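Local coordinates for protein alpha-glucosidase (Pseudoalteromonas sp. K8, PDB 5HQA) that hydrolyses alpha-glucosides as a calcium-binding member of glycoside hydrolase family 97, and here holds the inhibitor acarbose in its active site, at residues R148-R152 with Y153-Y157; G268-W271 with G272-N276; G459-F462 with N463-T467. One frame throughout, in Å; residues are numbered along the deposited sequence.

How the contacts relate
The three contacts come in series along the chain and gather round one bound acarbose. Contact 1 lies in the loop between strands 141-144 and 158-161, in the N-terminal family 97 region. Contacts 2 and 3 belong to the catalytic region with its parallel strands: contact 2 at the end of strand 264-269 and in helix 271-274, contact 3 after strand 451-454 and in helix 462-465. Contact 3 sits between the others, its centre about 14 Å from that of contact 1 and about 12 Å from that of contact 2. Contacts 1 and 2 do not touch, their centres being about 23 Å apart. Contacts 1 and 3 share the calcium, so both regions build one sugar site.

Contact 1 (R148-R152 with Y153-Y157); sequences RGWNR and YEYVY. With CA (calcium ion), chain C; AC1 (4,6-dideoxy-4-{[(1S,4R,5S,6S)-4,5,6-trihydroxy-3-(hydroxymethyl)cyclohex-2-en-1-yl]amino}-alpha-D-glucopyranose), chain B.
Arg152 and Glu154 lie side by side and point the same way into the acarbose site. Arg152 NH2 forms a salt bridge with Glu154 OE2 at 2.6 Å. The carboxylate meets the edge of the guanidinium, but the two planes stand 76° apart. The same NH2 gives a nearly straight hydrogen bond to AC1 O2, which in turn donates to Glu154 OE2. The other oxygen, Glu154 OE1, binds the calcium at 2.4 Å. Glu154 is extended beyond CG (chi2 176°), which carries its carboxylate out to the metal. Glu437, Glu455 and Glu461 bind the same ion.

Behind this first shell the backbone turns tightly. A type II' turn from Asn151 to Glu154 is closed by Glu154 N to Asn151 O at 2.9 Å. Asn151 ND2 returns a bond to Glu154 O, on a lone pair in the carbonyl plane, so two bonds tie these residues together. Further out, Tyr155 OH accepts a hydrogen bond from Asn151 N at 2.9 Å, and Asn151 CB rests 3.6 Å from Tyr155 CZ.

The turn sits in the loop between strands 141-144 and 158-161, where Asn151 and Glu154 pack on Phe462 of helix 462-465.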
loop_
_atom_site.group_PDB
_atom_site.type_symbol
_atom_site.label_atom_id
_atom_site.label_comp_id
_atom_site.label_asym_id
_atom_site.label_seq_id
_atom_site.Cartn_x
_atom_site.Cartn_y
_atom_site.Cartn_z
ATOM N N ARG A 148 -5.681 -15.542 4.085
ATOM C CA ARG A 148 -6.975 -16.195 4.277
ATOM C C ARG A 148 -7.414 -16.196 5.736
ATOM O O ARG A 148 -8.242 -17.024 6.134
ATOM C CB ARG A 148 -6.968 -17.631 3.727
ATOM C CG ARG A 148 -6.568 -17.724 2.242
ATOM C CD ARG A 148 -7.749 -17.489 1.274
ATOM N NE ARG A 148 -7.233 -17.132 -0.045
ATOM C CZ ARG A 148 -6.706 -18.005 -0.904
ATOM N NH1 ARG A 148 -6.658 -19.299 -0.595
ATOM N NH2 ARG A 148 -6.223 -17.587 -2.072
ATOM N N GLY A 149 -6.871 -15.282 6.549
ATOM C CA GLY A 149 -7.244 -15.208 7.945
ATOM C C GLY A 149 -8.433 -14.307 8.156
ATOM O O GLY A 149 -8.851 -13.572 7.264
ATOM N N TRP A 150 -8.980 -14.360 9.370
ATOM C CA TRP A 150 -10.195 -13.601 9.633
ATOM C C TRP A 150 -9.959 -12.095 9.576
ATOM O O TRP A 150 -10.915 -11.343 9.332
ATOM C CB TRP A 150 -10.787 -13.984 10.994
ATOM C CG TRP A 150 -10.010 -13.452 12.150
ATOM C CD1 TRP A 150 -8.917 -14.022 12.741
ATOM C CD2 TRP A 150 -10.259 -12.234 12.858
ATOM N NE1 TRP A 150 -8.472 -13.232 13.773
ATOM C CE2 TRP A 150 -9.277 -12.126 13.865
ATOM C CE3 TRP A 150 -11.210 -11.225 12.736
ATOM C CZ2 TRP A 150 -9.225 -11.057 14.744
ATOM C CZ3 TRP A 150 -11.156 -10.152 13.617
ATOM C CH2 TRP A 150 -10.169 -10.078 14.604
ATOM N N ASN A 151 -8.713 -11.636 9.754
ATOM C CA ASN A 151 -8.449 -10.201 9.767
ATOM C C ASN A 151 -7.763 -9.689 8.503
ATOM O O ASN A 151 -7.164 -8.611 8.538
ATOM C CB ASN A 151 -7.634 -9.793 10.999
ATOM C CG ASN A 151 -8.149 -8.498 11.617
ATOM O OD1 ASN A 151 -9.353 -8.242 11.602
ATOM N ND2 ASN A 151 -7.250 -7.671 12.133
ATOM N N ARG A 152 -7.856 -10.418 7.387
ATOM C CA ARG A 152 -7.500 -9.886 6.047
ATOM C C ARG A 152 -6.009 -9.548 6.034
ATOM O O ARG A 152 -5.179 -10.425 6.327
ATOM C CB ARG A 152 -8.428 -8.715 5.706
ATOM C CG ARG A 152 -9.945 -9.011 5.737
ATOM C CD ARG A 152 -10.745 -7.697 5.601
ATOM N NE ARG A 152 -10.136 -6.698 6.465
ATOM C CZ ARG A 152 -10.428 -6.539 7.744
ATOM N NH1 ARG A 152 -11.369 -7.271 8.310
ATOM N NH2 ARG A 152 -9.782 -5.630 8.452
ATOM N N TYR A 153 -5.616 -8.318 5.687
ATOM C CA TYR A 153 -4.214 -7.924 5.693
ATOM C C TYR A 153 -3.771 -7.351 7.030
ATOM O O TYR A 153 -2.588 -7.024 7.184
ATOM C CB TYR A 153 -3.932 -6.875 4.605
ATOM C CG TYR A 153 -4.266 -7.277 3.185
ATOM C CD1 TYR A 153 -3.592 -8.325 2.553
ATOM C CD2 TYR A 153 -5.222 -6.572 2.455
ATOM C CE1 TYR A 153 -3.890 -8.680 1.229
ATOM C CE2 TYR A 153 -5.525 -6.911 1.143
ATOM C CZ TYR A 153 -4.858 -7.967 0.538
ATOM O OH TYR A 153 -5.173 -8.294 -0.762
ATOM N N GLU A 154 -4.685 -7.196 7.990
ATOM C CA GLU A 154 -4.383 -6.460 9.219
ATOM C C GLU A 154 -3.817 -7.412 10.276
ATOM O O GLU A 154 -4.474 -7.793 11.249
ATOM C CB GLU A 154 -5.624 -5.717 9.708
ATOM C CG GLU A 154 -5.976 -4.514 8.819
ATOM C CD GLU A 154 -7.277 -3.816 9.223
ATOM O OE1 GLU A 154 -7.494 -2.660 8.796
ATOM O OE2 GLU A 154 -8.082 -4.428 9.958
ATOM N N TYR A 155 -2.553 -7.786 10.065
ATOM C CA TYR A 155 -1.794 -8.629 10.981
ATOM C C TYR A 155 -0.427 -8.009 11.220
ATOM O O TYR A 155 0.110 -7.322 10.349
ATOM C CB TYR A 155 -1.591 -10.040 10.409
ATOM C CG TYR A 155 -2.844 -10.869 10.415
ATOM C CD1 TYR A 155 -3.183 -11.620 11.534
ATOM C CD2 TYR A 155 -3.698 -10.895 9.312
ATOM C CE1 TYR A 155 -4.342 -12.391 11.558
ATOM C CE2 TYR A 155 -4.858 -11.656 9.328
ATOM C CZ TYR A 155 -5.174 -12.404 10.457
ATOM O OH TYR A 155 -6.316 -13.171 10.497
ATOM N N VAL A 156 0.155 -8.271 12.388
ATOM C CA VAL A 156 1.565 -7.927 12.562
ATOM C C VAL A 156 2.413 -8.985 11.864
ATOM O O VAL A 156 1.992 -10.134 11.686
ATOM C CB VAL A 156 1.941 -7.783 14.052
ATOM C CG1 VAL A 156 1.085 -6.702 14.717
ATOM C CG2 VAL A 156 1.812 -9.118 14.782
ATOM N N TYR A 157 3.615 -8.593 11.443
ATOM C CA TYR A 157 4.473 -9.477 10.667
ATOM C C TYR A 157 5.180 -10.492 11.557
ATOM O O TYR A 157 5.618 -10.175 12.671
ATOM C CB TYR A 157 5.487 -8.649 9.860
ATOM C CG TYR A 157 4.806 -8.100 8.631
ATOM C CD1 TYR A 157 3.991 -6.973 8.717
ATOM C CD2 TYR A 157 4.894 -8.764 7.408
ATOM C CE1 TYR A 157 3.307 -6.498 7.610
ATOM C CE2 TYR A 157 4.215 -8.303 6.294
ATOM C CZ TYR A 157 3.426 -7.165 6.401
ATOM O OH TYR A 157 2.746 -6.705 5.304
HETATM CA CA CA C . -9.081 -0.838 9.110
HETATM C C1 AC1 B . -12.375 -3.841 12.817
HETATM O O2 AC1 B . -10.793 -5.057 11.493
HETATM C C2 AC1 B . -11.624 -3.884 11.495
HETATM C C4A AC1 B . -12.461 3.555 10.249
HETATM C C3 AC1 B . -10.815 -2.633 11.274
HETATM O O3 AC1 B . -10.060 -2.735 10.053
HETATM C C4 AC1 B . -11.722 -1.432 11.271
HETATM N N4A AC1 B . -11.060 -0.185 10.773
HETATM C C5 AC1 B . -12.091 -1.343 12.743
HETATM O O5 AC1 B . -12.983 -2.492 13.061
HETATM C C6 AC1 B . -12.780 -0.077 13.147
HETATM C C1B AC1 B . -11.841 0.574 9.731
HETATM C C2B AC1 B . -10.956 1.886 9.202
HETATM O O2B AC1 B . -9.652 1.416 8.861
HETATM C C3B AC1 B . -10.958 2.922 10.151
HETATM O O3B AC1 B . -10.054 4.004 9.815
HETATM O O4 AC1 B . -12.521 4.509 11.291
HETATM C C5B AC1 B . -13.483 2.555 10.455
HETATM C C7B AC1 B . -13.136 0.996 10.148
HETATM C C6B AC1 B . -14.946 3.018 10.354
HETATM O O6B AC1 B . -15.229 3.239 9.007
#

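Contact 2 (G268-W271 with G272-N276); sequences GIWW and GMHIN. With AC1 (4,6-dideoxy-4-{[(1S,4R,5S,6S)-4,5,6-trihydroxy-3-(hydroxymethyl)cyclohex-2-en-1-yl]amino}-alpha-D-glucopyranose), chain B.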
loop_
_atom_site.group_PDB
_atom_site.type_symbol
_atom_site.label_atom_id
_atom_site.label_comp_id
_atom_site.label_asym_id
_atom_site.label_seq_id
_atom_site.Cartn_x
_atom_site.Cartn_y
_atom_site.Cartn_z
ATOM N N GLY A 268 -9.201 14.854 10.862
ATOM C CA GLY A 268 -10.508 14.251 10.792
ATOM C C GLY A 268 -11.193 14.055 12.117
ATOM O O GLY A 268 -10.539 13.884 13.146
ATOM N N ILE A 269 -12.523 14.112 12.096
ATOM C CA ILE A 269 -13.336 13.594 13.187
ATOM C C ILE A 269 -13.276 12.081 13.030
ATOM O O ILE A 269 -13.932 11.505 12.155
ATOM C CB ILE A 269 -14.767 14.130 13.143
ATOM C CG1 ILE A 269 -14.749 15.643 13.357
ATOM C CG2 ILE A 269 -15.638 13.447 14.190
ATOM C CD1 ILE A 269 -16.083 16.335 13.084
ATOM N N TRP A 270 -12.417 11.447 13.828
ATOM C CA TRP A 270 -11.956 10.096 13.542
ATOM C C TRP A 270 -11.360 9.442 14.788
ATOM O O TRP A 270 -11.949 8.512 15.344
ATOM C CB TRP A 270 -10.929 10.114 12.400
ATOM C CG TRP A 270 -10.430 8.741 12.109
ATOM C CD1 TRP A 270 -11.122 7.734 11.495
ATOM C CD2 TRP A 270 -9.147 8.194 12.455
ATOM N NE1 TRP A 270 -10.348 6.596 11.434
ATOM C CE2 TRP A 270 -9.134 6.851 12.020
ATOM C CE3 TRP A 270 -8.012 8.707 13.095
ATOM C CZ2 TRP A 270 -8.031 6.015 12.202
ATOM C CZ3 TRP A 270 -6.917 7.876 13.279
ATOM C CH2 TRP A 270 -6.935 6.544 12.834
ATOM N N TRP A 271 -10.197 9.923 15.235
ATOM C CA TRP A 271 -9.505 9.309 16.368
ATOM C C TRP A 271 -10.364 9.322 17.627
ATOM O O TRP A 271 -10.314 8.384 18.431
ATOM C CB TRP A 271 -8.196 10.053 16.607
ATOM C CG TRP A 271 -7.254 9.493 17.637
ATOM C CD1 TRP A 271 -6.856 10.102 18.798
ATOM C CD2 TRP A 271 -6.532 8.257 17.565
ATOM N NE1 TRP A 271 -5.942 9.314 19.458
ATOM C CE2 TRP A 271 -5.726 8.177 18.725
ATOM C CE3 TRP A 271 -6.488 7.209 16.635
ATOM C CZ2 TRP A 271 -4.896 7.090 18.982
ATOM C CZ3 TRP A 271 -5.654 6.129 16.886
ATOM C CH2 TRP A 271 -4.864 6.080 18.049
ATOM N N GLY A 272 -11.155 10.385 17.818
ATOM C CA GLY A 272 -12.028 10.448 18.980
ATOM C C GLY A 272 -12.966 9.260 19.084
ATOM O O GLY A 272 -13.269 8.793 20.185
ATOM N N MET A 273 -13.446 8.755 17.944
ATOM C CA MET A 273 -14.260 7.540 17.995
ATOM C C MET A 273 -13.410 6.327 18.351
ATOM O O MET A 273 -13.860 5.444 19.088
ATOM C CB MET A 273 -14.987 7.310 16.665
ATOM C CG MET A 273 -16.237 8.177 16.488
ATOM S SD MET A 273 -15.842 9.785 15.757
ATOM C CE MET A 273 -15.616 9.324 14.033
ATOM N N HIS A 274 -12.176 6.264 17.847
ATOM C CA HIS A 274 -11.325 5.115 18.154
ATOM C C HIS A 274 -10.890 5.085 19.614
ATOM O O HIS A 274 -10.685 3.998 20.166
ATOM C CB HIS A 274 -10.110 5.098 17.228
ATOM C CG HIS A 274 -10.444 4.639 15.852
ATOM N ND1 HIS A 274 -10.456 3.307 15.500
ATOM C CD2 HIS A 274 -10.857 5.324 14.757
ATOM C CE1 HIS A 274 -10.828 3.192 14.237
ATOM N NE2 HIS A 274 -11.079 4.401 13.764
ATOM N N ILE A 275 -10.749 6.242 20.261
ATOM C CA ILE A 275 -10.398 6.263 21.678
ATOM C C ILE A 275 -11.617 6.533 22.558
ATOM O O ILE A 275 -11.472 6.786 23.756
ATOM C CB ILE A 275 -9.257 7.258 21.973
ATOM C CG1 ILE A 275 -9.699 8.706 21.759
ATOM C CG2 ILE A 275 -8.035 6.930 21.107
ATOM C CD1 ILE A 275 -8.659 9.724 22.209
ATOM N N ASN A 276 -12.819 6.478 21.979
ATOM C CA ASN A 276 -14.091 6.478 22.701
ATOM C C ASN A 276 -14.394 7.794 23.391
ATOM O O ASN A 276 -15.147 7.820 24.363
ATOM C CB ASN A 276 -14.173 5.329 23.705
ATOM C CG ASN A 276 -14.456 4.013 23.029
ATOM O OD1 ASN A 276 -15.561 3.779 22.543
ATOM N ND2 ASN A 276 -13.453 3.144 22.980
HETATM C C1 AC1 B . -12.375 -3.841 12.817
HETATM O O2 AC1 B . -10.793 -5.057 11.493
HETATM C C2 AC1 B . -11.624 -3.884 11.495
HETATM C C4A AC1 B . -12.461 3.555 10.249
HETATM C C3 AC1 B . -10.815 -2.633 11.274
HETATM O O3 AC1 B . -10.060 -2.735 10.053
HETATM C C4 AC1 B . -11.722 -1.432 11.271
HETATM N N4A AC1 B . -11.060 -0.185 10.773
HETATM C C5 AC1 B . -12.091 -1.343 12.743
HETATM O O5 AC1 B . -12.983 -2.492 13.061
HETATM C C6 AC1 B . -12.780 -0.077 13.147
HETATM C C1B AC1 B . -11.841 0.574 9.731
HETATM C C2B AC1 B . -10.956 1.886 9.202
HETATM O O2B AC1 B . -9.652 1.416 8.861
HETATM C C3B AC1 B . -10.958 2.922 10.151
HETATM O O3B AC1 B . -10.054 4.004 9.815
HETATM O O4 AC1 B . -12.521 4.509 11.291
HETATM C C5B AC1 B . -13.483 2.555 10.455
HETATM C C7B AC1 B . -13.136 0.996 10.148
HETATM C C6B AC1 B . -14.946 3.018 10.354
HETATM O O6B AC1 B . -15.229 3.239 9.007
HETATM O O HOH W 1 -11.102 12.883 16.118
#
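Trp270 meets His274, and Trp271 meets Ile275, where a short helix begins with Trp270 as its N-cap. Gly272 comes first: its N donates to a water, which also accepts from Trp270 N at 3.0 Å and so bridges the start of the helix.

Met273 is next. Its chain bends at chi2 and chi3 (88° and 77°), which brings CE back to within 3.3 Å of Ile269 O. Its SD lies beside Ile269 CG2, an apolar contact.

His274 carries the link to the sugar. Its CD2 lies over one face of the Trp270 indole, toward the rim, with the two ring planes at 51°. Trp270 NE1 and His274 NE2 reach the same hydroxyl, AC1 O4. His274 NE2 donates to AC1 O4 at 2.9 Å, while Trp270 NE1 gives O4 a weak bond and AC1 O3B a better one of 3.1 Å. ND1 of His274 is held by Trp465, so both nitrogens of the imidazole are engaged and its rotation is probably fixed.

Ile275 leaves the helix. Its N bonds to Trp271 O at 2.9 Å, nearly along the C=O axis. Its CG2 sits over the face of Trp271, 3.8 Å from the centroid of the five-membered ring, a CH-pi contact.

The segment joins the end of parallel strand 264-269 to helix 271-274. Helix 290-303 packs against Ile269, and Ala464 of helix 462-465 against Trp271, His274 and Ile275.

Contact 3 (G459-F462 with N463-T467); sequences GQEF and NAWGT. With CA (calcium ion), chain C; AC1 (4,6-dideoxy-4-{[(1S,4R,5S,6S)-4,5,6-trihydroxy-3-(hydroxymethyl)cyclohex-2-en-1-yl]amino}-alpha-D-glucopyranose), chain B; GLC (alpha-D-glucopyranose), chain D; GLC (alpha-D-glucopyranose), chain E.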
loop_
_atom_site.group_PDB
_atom_site.type_symbol
_atom_site.label_atom_id
_atom_site.label_comp_id
_atom_site.label_asym_id
_atom_site.label_seq_id
_atom_site.Cartn_x
_atom_site.Cartn_y
_atom_site.Cartn_z
ATOM N N GLY A 459 -2.592 -0.117 10.656
ATOM C CA GLY A 459 -2.167 1.249 10.828
ATOM C C GLY A 459 -2.347 1.745 12.251
ATOM O O GLY A 459 -2.450 0.965 13.209
ATOM N N GLN A 460 -2.398 3.076 12.387
ATOM C CA GLN A 460 -2.461 3.720 13.700
ATOM C C GLN A 460 -3.665 3.271 14.520
ATOM O O GLN A 460 -3.598 3.252 15.757
ATOM C CB GLN A 460 -2.508 5.237 13.515
ATOM C CG GLN A 460 -2.262 6.044 14.776
ATOM C CD GLN A 460 -0.780 6.178 15.078
ATOM O OE1 GLN A 460 -0.222 5.407 15.867
ATOM N NE2 GLN A 460 -0.132 7.158 14.446
ATOM N N GLU A 461 -4.781 2.936 13.863
ATOM C CA GLU A 461 -5.994 2.602 14.608
ATOM C C GLU A 461 -5.772 1.438 15.566
ATOM O O GLU A 461 -6.371 1.403 16.645
ATOM C CB GLU A 461 -7.135 2.274 13.645
ATOM C CG GLU A 461 -6.818 1.118 12.695
ATOM C CD GLU A 461 -8.018 0.700 11.868
ATOM O OE1 GLU A 461 -9.130 1.185 12.164
ATOM O OE2 GLU A 461 -7.859 -0.120 10.932
ATOM N N PHE A 462 -4.917 0.475 15.203
ATOM C CA PHE A 462 -4.669 -0.640 16.116
ATOM C C PHE A 462 -3.932 -0.209 17.368
ATOM O O PHE A 462 -3.879 -0.982 18.329
ATOM C CB PHE A 462 -3.901 -1.760 15.412
ATOM C CG PHE A 462 -4.776 -2.616 14.557
ATOM C CD1 PHE A 462 -5.145 -2.196 13.282
ATOM C CD2 PHE A 462 -5.275 -3.814 15.041
ATOM C CE1 PHE A 462 -5.992 -2.977 12.498
ATOM C CE2 PHE A 462 -6.116 -4.603 14.265
ATOM C CZ PHE A 462 -6.478 -4.185 12.995
ATOM N N ASN A 463 -3.378 1.003 17.386
ATOM C CA ASN A 463 -2.750 1.514 18.592
ATOM C C ASN A 463 -3.748 2.139 19.545
ATOM O O ASN A 463 -3.371 2.476 20.671
ATOM C CB ASN A 463 -1.665 2.518 18.219
ATOM C CG ASN A 463 -0.531 1.866 17.475
ATOM O OD1 ASN A 463 -0.260 0.678 17.668
ATOM N ND2 ASN A 463 0.131 2.622 16.611
ATOM N N ALA A 464 -5.005 2.286 19.134
ATOM C CA ALA A 464 -6.046 2.735 20.053
ATOM C C ALA A 464 -6.672 1.581 20.828
ATOM O O ALA A 464 -7.054 1.762 21.989
ATOM C CB ALA A 464 -7.139 3.494 19.294
ATOM N N TRP A 465 -6.776 0.392 20.215
ATOM C CA TRP A 465 -7.516 -0.694 20.852
ATOM C C TRP A 465 -6.985 -2.087 20.516
ATOM O O TRP A 465 -7.667 -3.068 20.842
ATOM C CB TRP A 465 -9.009 -0.607 20.450
ATOM C CG TRP A 465 -9.197 -0.173 19.008
ATOM C CD1 TRP A 465 -9.646 1.046 18.570
ATOM C CD2 TRP A 465 -8.918 -0.941 17.830
ATOM N NE1 TRP A 465 -9.675 1.073 17.194
ATOM C CE2 TRP A 465 -9.228 -0.129 16.716
ATOM C CE3 TRP A 465 -8.441 -2.240 17.606
ATOM C CZ2 TRP A 465 -9.073 -0.572 15.398
ATOM C CZ3 TRP A 465 -8.291 -2.679 16.296
ATOM C CH2 TRP A 465 -8.602 -1.849 15.211
ATOM N N GLY A 466 -5.798 -2.222 19.907
ATOM C CA GLY A 466 -5.431 -3.491 19.281
ATOM C C GLY A 466 -5.373 -4.664 20.244
ATOM O O GLY A 466 -5.738 -5.793 19.883
ATOM N N THR A 467 -4.907 -4.419 21.471
ATOM C CA THR A 467 -4.824 -5.443 22.518
ATOM C C THR A 467 -4.167 -6.747 22.037
ATOM O O THR A 467 -4.815 -7.798 22.016
ATOM C CB THR A 467 -6.239 -5.765 23.081
ATOM O OG1 THR A 467 -7.005 -4.553 23.153
ATOM C CG2 THR A 467 -6.141 -6.336 24.472
HETATM CA CA CA C . -9.081 -0.838 9.110
HETATM C C1 AC1 B . -12.375 -3.841 12.817
HETATM O O2 AC1 B . -10.793 -5.057 11.493
HETATM C C2 AC1 B . -11.624 -3.884 11.495
HETATM C C4A AC1 B . -12.461 3.555 10.249
HETATM C C3 AC1 B . -10.815 -2.633 11.274
HETATM O O3 AC1 B . -10.060 -2.735 10.053
HETATM C C4 AC1 B . -11.722 -1.432 11.271
HETATM N N4A AC1 B . -11.060 -0.185 10.773
HETATM C C5 AC1 B . -12.091 -1.343 12.743
HETATM O O5 AC1 B . -12.983 -2.492 13.061
HETATM C C6 AC1 B . -12.780 -0.077 13.147
HETATM C C1B AC1 B . -11.841 0.574 9.731
HETATM C C2B AC1 B . -10.956 1.886 9.202
HETATM O O2B AC1 B . -9.652 1.416 8.861
HETATM C C3B AC1 B . -10.958 2.922 10.151
HETATM O O3B AC1 B . -10.054 4.004 9.815
HETATM O O4 AC1 B . -12.521 4.509 11.291
HETATM C C5B AC1 B . -13.483 2.555 10.455
HETATM C C7B AC1 B . -13.136 0.996 10.148
HETATM C C6B AC1 B . -14.946 3.018 10.354
HETATM O O6B AC1 B . -15.229 3.239 9.007
HETATM C C1 GLC D . -8.558 -7.458 20.386
HETATM C C2 GLC D . -9.667 -6.711 21.110
HETATM C C3 GLC D . -10.673 -5.994 20.251
HETATM C C4 GLC D . -10.546 -6.053 18.765
HETATM C C5 GLC D . -9.530 -7.031 18.169
HETATM C C6 GLC D . -8.386 -6.345 17.527
HETATM O O1 GLC D . -8.091 -8.489 21.189
HETATM O O2 GLC D . -10.396 -7.636 21.933
HETATM O O3 GLC D . -10.699 -4.590 20.697
HETATM O O4 GLC D . -11.847 -6.562 18.239
HETATM O O5 GLC D . -9.023 -8.050 19.120
HETATM O O6 GLC D . -8.125 -7.045 16.326
HETATM C C1 GLC E . -12.772 -5.608 17.810
HETATM C C2 GLC E . -13.422 -6.136 16.537
HETATM C C3 GLC E . -12.580 -5.905 15.311
HETATM C C4 GLC E . -12.380 -4.440 15.106
HETATM C C5 GLC E . -11.746 -3.760 16.329
HETATM C C6 GLC E . -12.038 -2.291 16.287
HETATM O O2 GLC E . -13.670 -7.537 16.709
HETATM O O3 GLC E . -13.252 -6.497 14.145
HETATM O O4 GLC E . -11.555 -4.179 13.885
HETATM O O5 GLC E . -12.185 -4.238 17.686
HETATM O O6 GLC E . -13.300 -2.007 16.849
#
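Phe462 and Trp465 form the packed core of this turn. The edge of the Trp465 indole points at the face of Phe462 in an edge-to-face pair, with centroids 4.6 Å apart and planes at 55°. Trp465 CH2 stands over the centre of the phenyl ring. CG of Trp465 lies between its backbone N and carbonyl carbon (chi1 37°), which folds the indole back over the preceding turn. One indole face then rests on Glu461 O, 3.2 Å from Trp465 CE2, and on Phe462 CA. The opposite face is packed just as closely by the chain E glucose, whose C6 lies 3.5 Å from Trp465 CZ2. The Trp465 NE1 end is tied to His274 ND1.

Along the backbone, hydrogen bonds close the turn. Asn463 N bonds to Gln460 O, and Ala464 N to Glu461 O at 3.0 Å. Asn463 ND2 meets Gln460 OE1 at 2.9 Å, with the acceptor in the amide plane of Asn463 and the bond nearly straight. Gln460 NE2 is held by Gln516 and Thr491, so the oxygen and the nitrogen of the Gln460 amide are both engaged.

The looser side is at the chain D glucose. There the exposed Thr467 meets the sugar through a weak bond, in which O1 of the chain D glucose donates to Thr467 O at 3.4 Å. With an alanine in place of Trp465, His274 ND1 is likely to lose its partner, Phe462 the indole edge at its face, and the chain E glucose its platform.

Glu461 points into the site: OE2 binds the calcium at 2.3 Å, and OE1 lies 2.7 Å from AC1 N4A. An aromatic ring packed against a sugar is common in carbohydrate-binding sites; here it lies beside the calcium-bound Glu461 in the acarbose site of a family 97 glycoside hydrolase.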